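Local coordinates for protein UDP-N-acetylglucosamine 3-dehydrogenase (Acidithiobacillus ferrooxidans, PDB 7BVJ) that catalyses the NAD(+)-dependent oxidation of the glucosamine 3-position of UDP-N-acetylglucosamine to a ketone, a step in making the diamino sugar of some lipid A, at residues I116-Y128 and E259-E272. Residues are numbered along the deposited sequence; the frame is centred on the assembly and turned at random.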
loop_
_atom_site.group_PDB
_atom_site.type_symbol
_atom_site.label_atom_id
_atom_site.label_comp_id
_atom_site.label_asym_id
_atom_site.label_seq_id
_atom_site.Cartn_x
_atom_site.Cartn_y
_atom_site.Cartn_z
ATOM N N ILE A 116 6.175 3.130 4.587
ATOM C CA ILE A 116 5.516 3.320 3.304
ATOM C C ILE A 116 4.047 2.964 3.487
ATOM O O ILE A 116 3.721 1.979 4.159
ATOM C CB ILE A 116 6.164 2.465 2.193
ATOM C CG1 ILE A 116 7.688 2.572 2.239
ATOM C CG2 ILE A 116 5.678 2.908 0.816
ATOM C CD1 ILE A 116 8.218 4.008 2.207
ATOM N N GLY A 117 3.165 3.763 2.890
ATOM C CA GLY A 117 1.733 3.554 3.009
ATOM C C GLY A 117 1.157 2.407 2.196
ATOM O O GLY A 117 0.402 2.628 1.246
ATOM N N HIS A 118 1.476 1.169 2.581
ATOM C CA HIS A 118 0.937 -0.014 1.921
ATOM C C HIS A 118 -0.241 -0.525 2.741
ATOM O O HIS A 118 -0.145 -1.495 3.509
ATOM C CB HIS A 118 2.029 -1.057 1.731
ATOM C CG HIS A 118 2.872 -0.798 0.524
ATOM N ND1 HIS A 118 2.373 -0.886 -0.754
ATOM C CD2 HIS A 118 4.163 -0.410 0.401
ATOM C CE1 HIS A 118 3.328 -0.597 -1.619
ATOM N NE2 HIS A 118 4.423 -0.297 -0.944
ATOM N N ILE A 119 -1.386 0.124 2.507
ATOM C CA ILE A 119 -2.558 0.025 3.372
ATOM C C ILE A 119 -3.097 -1.403 3.483
ATOM O O ILE A 119 -3.587 -1.796 4.551
ATOM C CB ILE A 119 -3.644 1.014 2.893
ATOM C CG1 ILE A 119 -4.746 1.164 3.951
ATOM C CG2 ILE A 119 -4.218 0.612 1.514
ATOM C CD1 ILE A 119 -5.439 2.521 3.952
ATOM N N LYS A 120 -2.987 -2.214 2.427
ATOM C CA LYS A 120 -3.587 -3.575 2.324
ATOM C C LYS A 120 -2.995 -4.506 3.379
ATOM O O LYS A 120 -3.578 -5.470 3.660
ATOM C CB LYS A 120 -3.356 -4.131 0.921
ATOM C CG LYS A 120 -4.557 -4.321 0.031
ATOM C CD LYS A 120 -5.073 -3.073 -0.574
ATOM C CE LYS A 120 -6.406 -2.705 0.035
ATOM N NZ LYS A 120 -6.810 -1.350 -0.368
ATOM N N ARG A 121 -1.837 -4.176 3.905
ATOM C CA ARG A 121 -1.250 -4.993 4.954
ATOM C C ARG A 121 -2.079 -4.955 6.225
ATOM O O ARG A 121 -2.050 -5.924 6.992
ATOM C CB ARG A 121 0.168 -4.538 5.273
ATOM C CG ARG A 121 1.189 -4.742 4.184
ATOM C CD ARG A 121 2.571 -4.549 4.730
ATOM N NE ARG A 121 3.610 -4.869 3.753
ATOM C CZ ARG A 121 4.835 -5.246 4.094
ATOM N NH1 ARG A 121 5.154 -5.328 5.372
ATOM N NH2 ARG A 121 5.735 -5.528 3.173
ATOM N N VAL A 122 -2.791 -3.855 6.493
ATOM C CA VAL A 122 -3.576 -3.754 7.723
ATOM C C VAL A 122 -5.045 -4.091 7.481
ATOM O O VAL A 122 -5.868 -3.971 8.397
ATOM C CB VAL A 122 -3.410 -2.374 8.410
ATOM C CG1 VAL A 122 -1.937 -2.000 8.568
ATOM C CG2 VAL A 122 -4.147 -1.282 7.680
ATOM N N HIS A 123 -5.385 -4.544 6.274
ATOM C CA HIS A 123 -6.733 -5.021 6.001
ATOM C C HIS A 123 -7.100 -6.146 6.970
ATOM O O HIS A 123 -6.257 -6.995 7.279
ATOM C CB HIS A 123 -6.849 -5.521 4.559
ATOM C CG HIS A 123 -8.266 -5.692 4.108
ATOM N ND1 HIS A 123 -9.051 -6.752 4.507
ATOM C CD2 HIS A 123 -9.058 -4.911 3.334
ATOM C CE1 HIS A 123 -10.260 -6.626 3.984
ATOM N NE2 HIS A 123 -10.289 -5.517 3.266
ATOM N N PRO A 124 -8.339 -6.168 7.482
ATOM C CA PRO A 124 -8.694 -7.174 8.504
ATOM C C PRO A 124 -8.481 -8.619 8.057
ATOM O O PRO A 124 -8.080 -9.470 8.866
ATOM C CB PRO A 124 -10.177 -6.877 8.782
ATOM C CG PRO A 124 -10.370 -5.446 8.406
ATOM C CD PRO A 124 -9.386 -5.139 7.307
ATOM N N ALA A 125 -8.740 -8.923 6.784
ATOM C CA ALA A 125 -8.559 -10.292 6.317
ATOM C C ALA A 125 -7.090 -10.685 6.332
ATOM O O ALA A 125 -6.740 -11.816 6.709
ATOM C CB ALA A 125 -9.142 -10.447 4.915
ATOM N N ILE A 126 -6.213 -9.754 5.957
ATOM C CA ILE A 126 -4.788 -10.066 5.923
ATOM C C ILE A 126 -4.251 -10.213 7.343
ATOM O O ILE A 126 -3.426 -11.088 7.620
ATOM C CB ILE A 126 -4.018 -8.995 5.125
ATOM C CG1 ILE A 126 -3.962 -9.333 3.632
ATOM C CG2 ILE A 126 -2.563 -8.932 5.590
ATOM C CD1 ILE A 126 -5.263 -9.738 2.997
ATOM N N GLN A 127 -4.711 -9.369 8.264
ATOM C CA GLN A 127 -4.263 -9.496 9.646
ATOM C C GLN A 127 -4.692 -10.836 10.220
ATOM O O GLN A 127 -3.904 -11.515 10.884
ATOM C CB GLN A 127 -4.809 -8.341 10.491
ATOM C CG GLN A 127 -4.407 -8.384 11.974
ATOM C CD GLN A 127 -4.263 -6.989 12.586
ATOM O OE1 GLN A 127 -3.811 -6.046 11.921
ATOM N NE2 GLN A 127 -4.651 -6.853 13.857
ATOM N N TYR A 128 -5.932 -11.244 9.936
ATOM C CA TYR A 128 -6.409 -12.530 10.422
ATOM C C TYR A 128 -5.588 -13.677 9.848
ATOM O O TYR A 128 -5.242 -14.626 10.567
ATOM C CB TYR A 128 -7.887 -12.708 10.076
ATOM C CG TYR A 128 -8.446 -14.021 10.594
ATOM C CD1 TYR A 128 -8.388 -15.175 9.823
ATOM C CD2 TYR A 128 -9.020 -14.105 11.854
ATOM C CE1 TYR A 128 -8.882 -16.364 10.286
ATOM C CE2 TYR A 128 -9.520 -15.294 12.323
ATOM C CZ TYR A 128 -9.446 -16.418 11.534
ATOM O OH TYR A 128 -9.948 -17.604 11.994
ATOM N N GLU A 259 -15.333 -22.373 6.183
ATOM C CA GLU A 259 -15.471 -21.554 7.379
ATOM C C GLU A 259 -15.513 -20.093 6.951
ATOM O O GLU A 259 -14.540 -19.569 6.397
ATOM C CB GLU A 259 -14.324 -21.804 8.349
ATOM C CG GLU A 259 -14.162 -20.670 9.340
ATOM C CD GLU A 259 -12.915 -20.803 10.169
ATOM O OE1 GLU A 259 -12.999 -20.497 11.378
ATOM O OE2 GLU A 259 -11.866 -21.222 9.618
ATOM N N ALA A 260 -16.670 -19.493 7.180
ATOM C CA ALA A 260 -16.917 -18.066 6.917
ATOM C C ALA A 260 -16.317 -17.299 8.090
ATOM O O ALA A 260 -16.794 -17.459 9.180
ATOM C CB ALA A 260 -18.395 -17.833 6.748
ATOM N N VAL A 261 -15.265 -16.540 7.844
ATOM C CA VAL A 261 -14.526 -15.847 8.937
ATOM C C VAL A 261 -15.192 -14.528 9.289
ATOM O O VAL A 261 -15.410 -13.684 8.452
ATOM C CB VAL A 261 -13.023 -15.680 8.675
ATOM C CG1 VAL A 261 -12.342 -14.936 9.791
ATOM C CG2 VAL A 261 -12.361 -17.002 8.500
ATOM N N ASP A 262 -15.478 -14.367 10.575
ATOM C CA ASP A 262 -16.141 -13.138 11.048
ATOM C C ASP A 262 -15.118 -12.001 11.151
ATOM O O ASP A 262 -14.378 -11.883 12.101
ATOM C CB ASP A 262 -17.019 -13.385 12.266
ATOM C CG ASP A 262 -18.372 -13.998 11.975
ATOM O OD1 ASP A 262 -18.888 -13.811 10.869
ATOM O OD2 ASP A 262 -18.888 -14.655 12.871
ATOM N N LEU A 263 -15.128 -11.170 10.142
ATOM C CA LEU A 263 -14.191 -10.007 10.082
ATOM C C LEU A 263 -14.848 -8.714 10.564
ATOM O O LEU A 263 -15.914 -8.387 10.123
ATOM C CB LEU A 263 -13.645 -9.747 8.671
ATOM C CG LEU A 263 -12.773 -10.792 7.985
ATOM C CD1 LEU A 263 -12.406 -10.334 6.591
ATOM C CD2 LEU A 263 -11.542 -11.110 8.781
ATOM N N ALA A 264 -14.140 -7.983 11.393
ATOM C CA ALA A 264 -14.585 -6.666 11.883
ATOM C C ALA A 264 -14.097 -5.590 10.913
ATOM O O ALA A 264 -12.970 -5.698 10.462
ATOM C CB ALA A 264 -13.982 -6.434 13.234
ATOM N N LYS A 265 -14.951 -4.615 10.609
ATOM C CA LYS A 265 -14.540 -3.485 9.746
ATOM C C LYS A 265 -13.839 -2.463 10.635
ATOM O O LYS A 265 -14.370 -2.176 11.670
ATOM C CB LYS A 265 -15.719 -2.819 9.023
ATOM C CG LYS A 265 -16.954 -3.665 8.743
ATOM C CD LYS A 265 -18.265 -2.876 8.551
ATOM C CE LYS A 265 -19.397 -3.268 9.485
ATOM N NZ LYS A 265 -20.633 -2.447 9.416
ATOM N N ARG A 266 -12.646 -2.017 10.262
ATOM C CA ARG A 266 -11.971 -0.946 10.987
ATOM C C ARG A 266 -11.376 0.060 10.002
ATOM O O ARG A 266 -11.290 -0.182 8.797
ATOM C CB ARG A 266 -10.894 -1.490 11.938
ATOM C CG ARG A 266 -9.560 -1.766 11.291
ATOM C CD ARG A 266 -8.561 -2.256 12.315
ATOM N NE ARG A 266 -7.299 -2.668 11.702
ATOM C CZ ARG A 266 -6.521 -3.636 12.181
ATOM N NH1 ARG A 266 -6.891 -4.304 13.273
ATOM N NH2 ARG A 266 -5.379 -3.950 11.565
ATOM N N ASP A 267 -10.991 1.215 10.535
ATOM C CA ASP A 267 -10.366 2.274 9.748
ATOM C C ASP A 267 -8.936 1.868 9.403
ATOM O O ASP A 267 -8.073 1.822 10.278
ATOM C CB ASP A 267 -10.391 3.576 10.545
ATOM C CG ASP A 267 -10.269 4.808 9.666
ATOM O OD1 ASP A 267 -9.483 4.804 8.684
ATOM O OD2 ASP A 267 -10.972 5.792 9.973
ATOM N N ALA A 268 -8.676 1.563 8.133
ATOM C CA ALA A 268 -7.351 1.074 7.761
ATOM C C ALA A 268 -6.295 2.174 7.862
ATOM O O ALA A 268 -5.183 1.940 8.351
ATOM C CB ALA A 268 -7.394 0.486 6.347
ATOM N N LEU A 269 -6.619 3.379 7.408
ATOM C CA LEU A 269 -5.621 4.440 7.405
ATOM C C LEU A 269 -5.324 4.923 8.824
ATOM O O LEU A 269 -4.165 5.202 9.166
ATOM C CB LEU A 269 -6.101 5.581 6.498
ATOM C CG LEU A 269 -5.243 6.850 6.508
ATOM C CD1 LEU A 269 -3.876 6.544 5.934
ATOM C CD2 LEU A 269 -5.920 7.988 5.764
ATOM N N ALA A 270 -6.352 5.018 9.672
ATOM C CA ALA A 270 -6.115 5.256 11.096
ATOM C C ALA A 270 -5.212 4.183 11.699
ATOM O O ALA A 270 -4.324 4.490 12.499
ATOM C CB ALA A 270 -7.443 5.315 11.860
ATOM N N ALA A 271 -5.447 2.914 11.350
ATOM C CA ALA A 271 -4.619 1.823 11.867
ATOM C C ALA A 271 -3.167 1.991 11.441
ATOM O O ALA A 271 -2.239 1.837 12.242
ATOM C CB ALA A 271 -5.169 0.478 11.363
ATOM N N GLU A 272 -2.959 2.304 10.167
ATOM C CA GLU A 272 -1.617 2.462 9.624
ATOM C C GLU A 272 -0.906 3.659 10.268
ATOM O O GLU A 272 0.291 3.599 10.593
ATOM C CB GLU A 272 -1.761 2.577 8.096
ATOM C CG GLU A 272 -0.611 3.053 7.257
ATOM C CD GLU A 272 -0.906 2.916 5.738
ATOM O OE1 GLU A 272 -0.412 1.979 5.072
ATOM O OE2 GLU A 272 -1.668 3.742 5.210
#
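I119 and V122 pack on helix 268-282, and P124, A125 and Y128 on the extended chain 261-264, where the two polypeptide crossings between the Rossmann domain and the C-terminal sheet domain of this Gfo/Idh/MocA enzyme run side by side. Apolar contacts dominate. With chi1 at -167° I119 swings CG1 away from its own N and onto A268 CB, 3.6 Å off, and V122 CG2 meets the same methyl and A271 CB. L263 straddles the start of helix 124-132, its CD1 3.7 Å from A125 CB and its CD2 near P124 O. V261 CG1 sits 3.6 Å from the Y128 ring centroid, over the face, a CH-pi contact. L269 touches F17 of helix 13-25. The E272 carboxylate lies against the G117-I119 backbone, OE1 3.2 Å from H118 N at an angle too poor for a hydrogen bond. H123 N-caps helix 124-132, its ND1 accepting from A125 N, and its NE2 is hydrogen-bonded to F235 O. Polar links across the contact centre on R266, whose chain crosses Q127 at about a right angle. R266 NH2 gives a weak hydrogen bond to V122 O at 3.2 Å. R266 NH2 also donates to Q127 OE1 at 2.6 Å; OE1 lies near the guanidinium plane, while NH2 stands 50° out of the Q127 carbonyl plane.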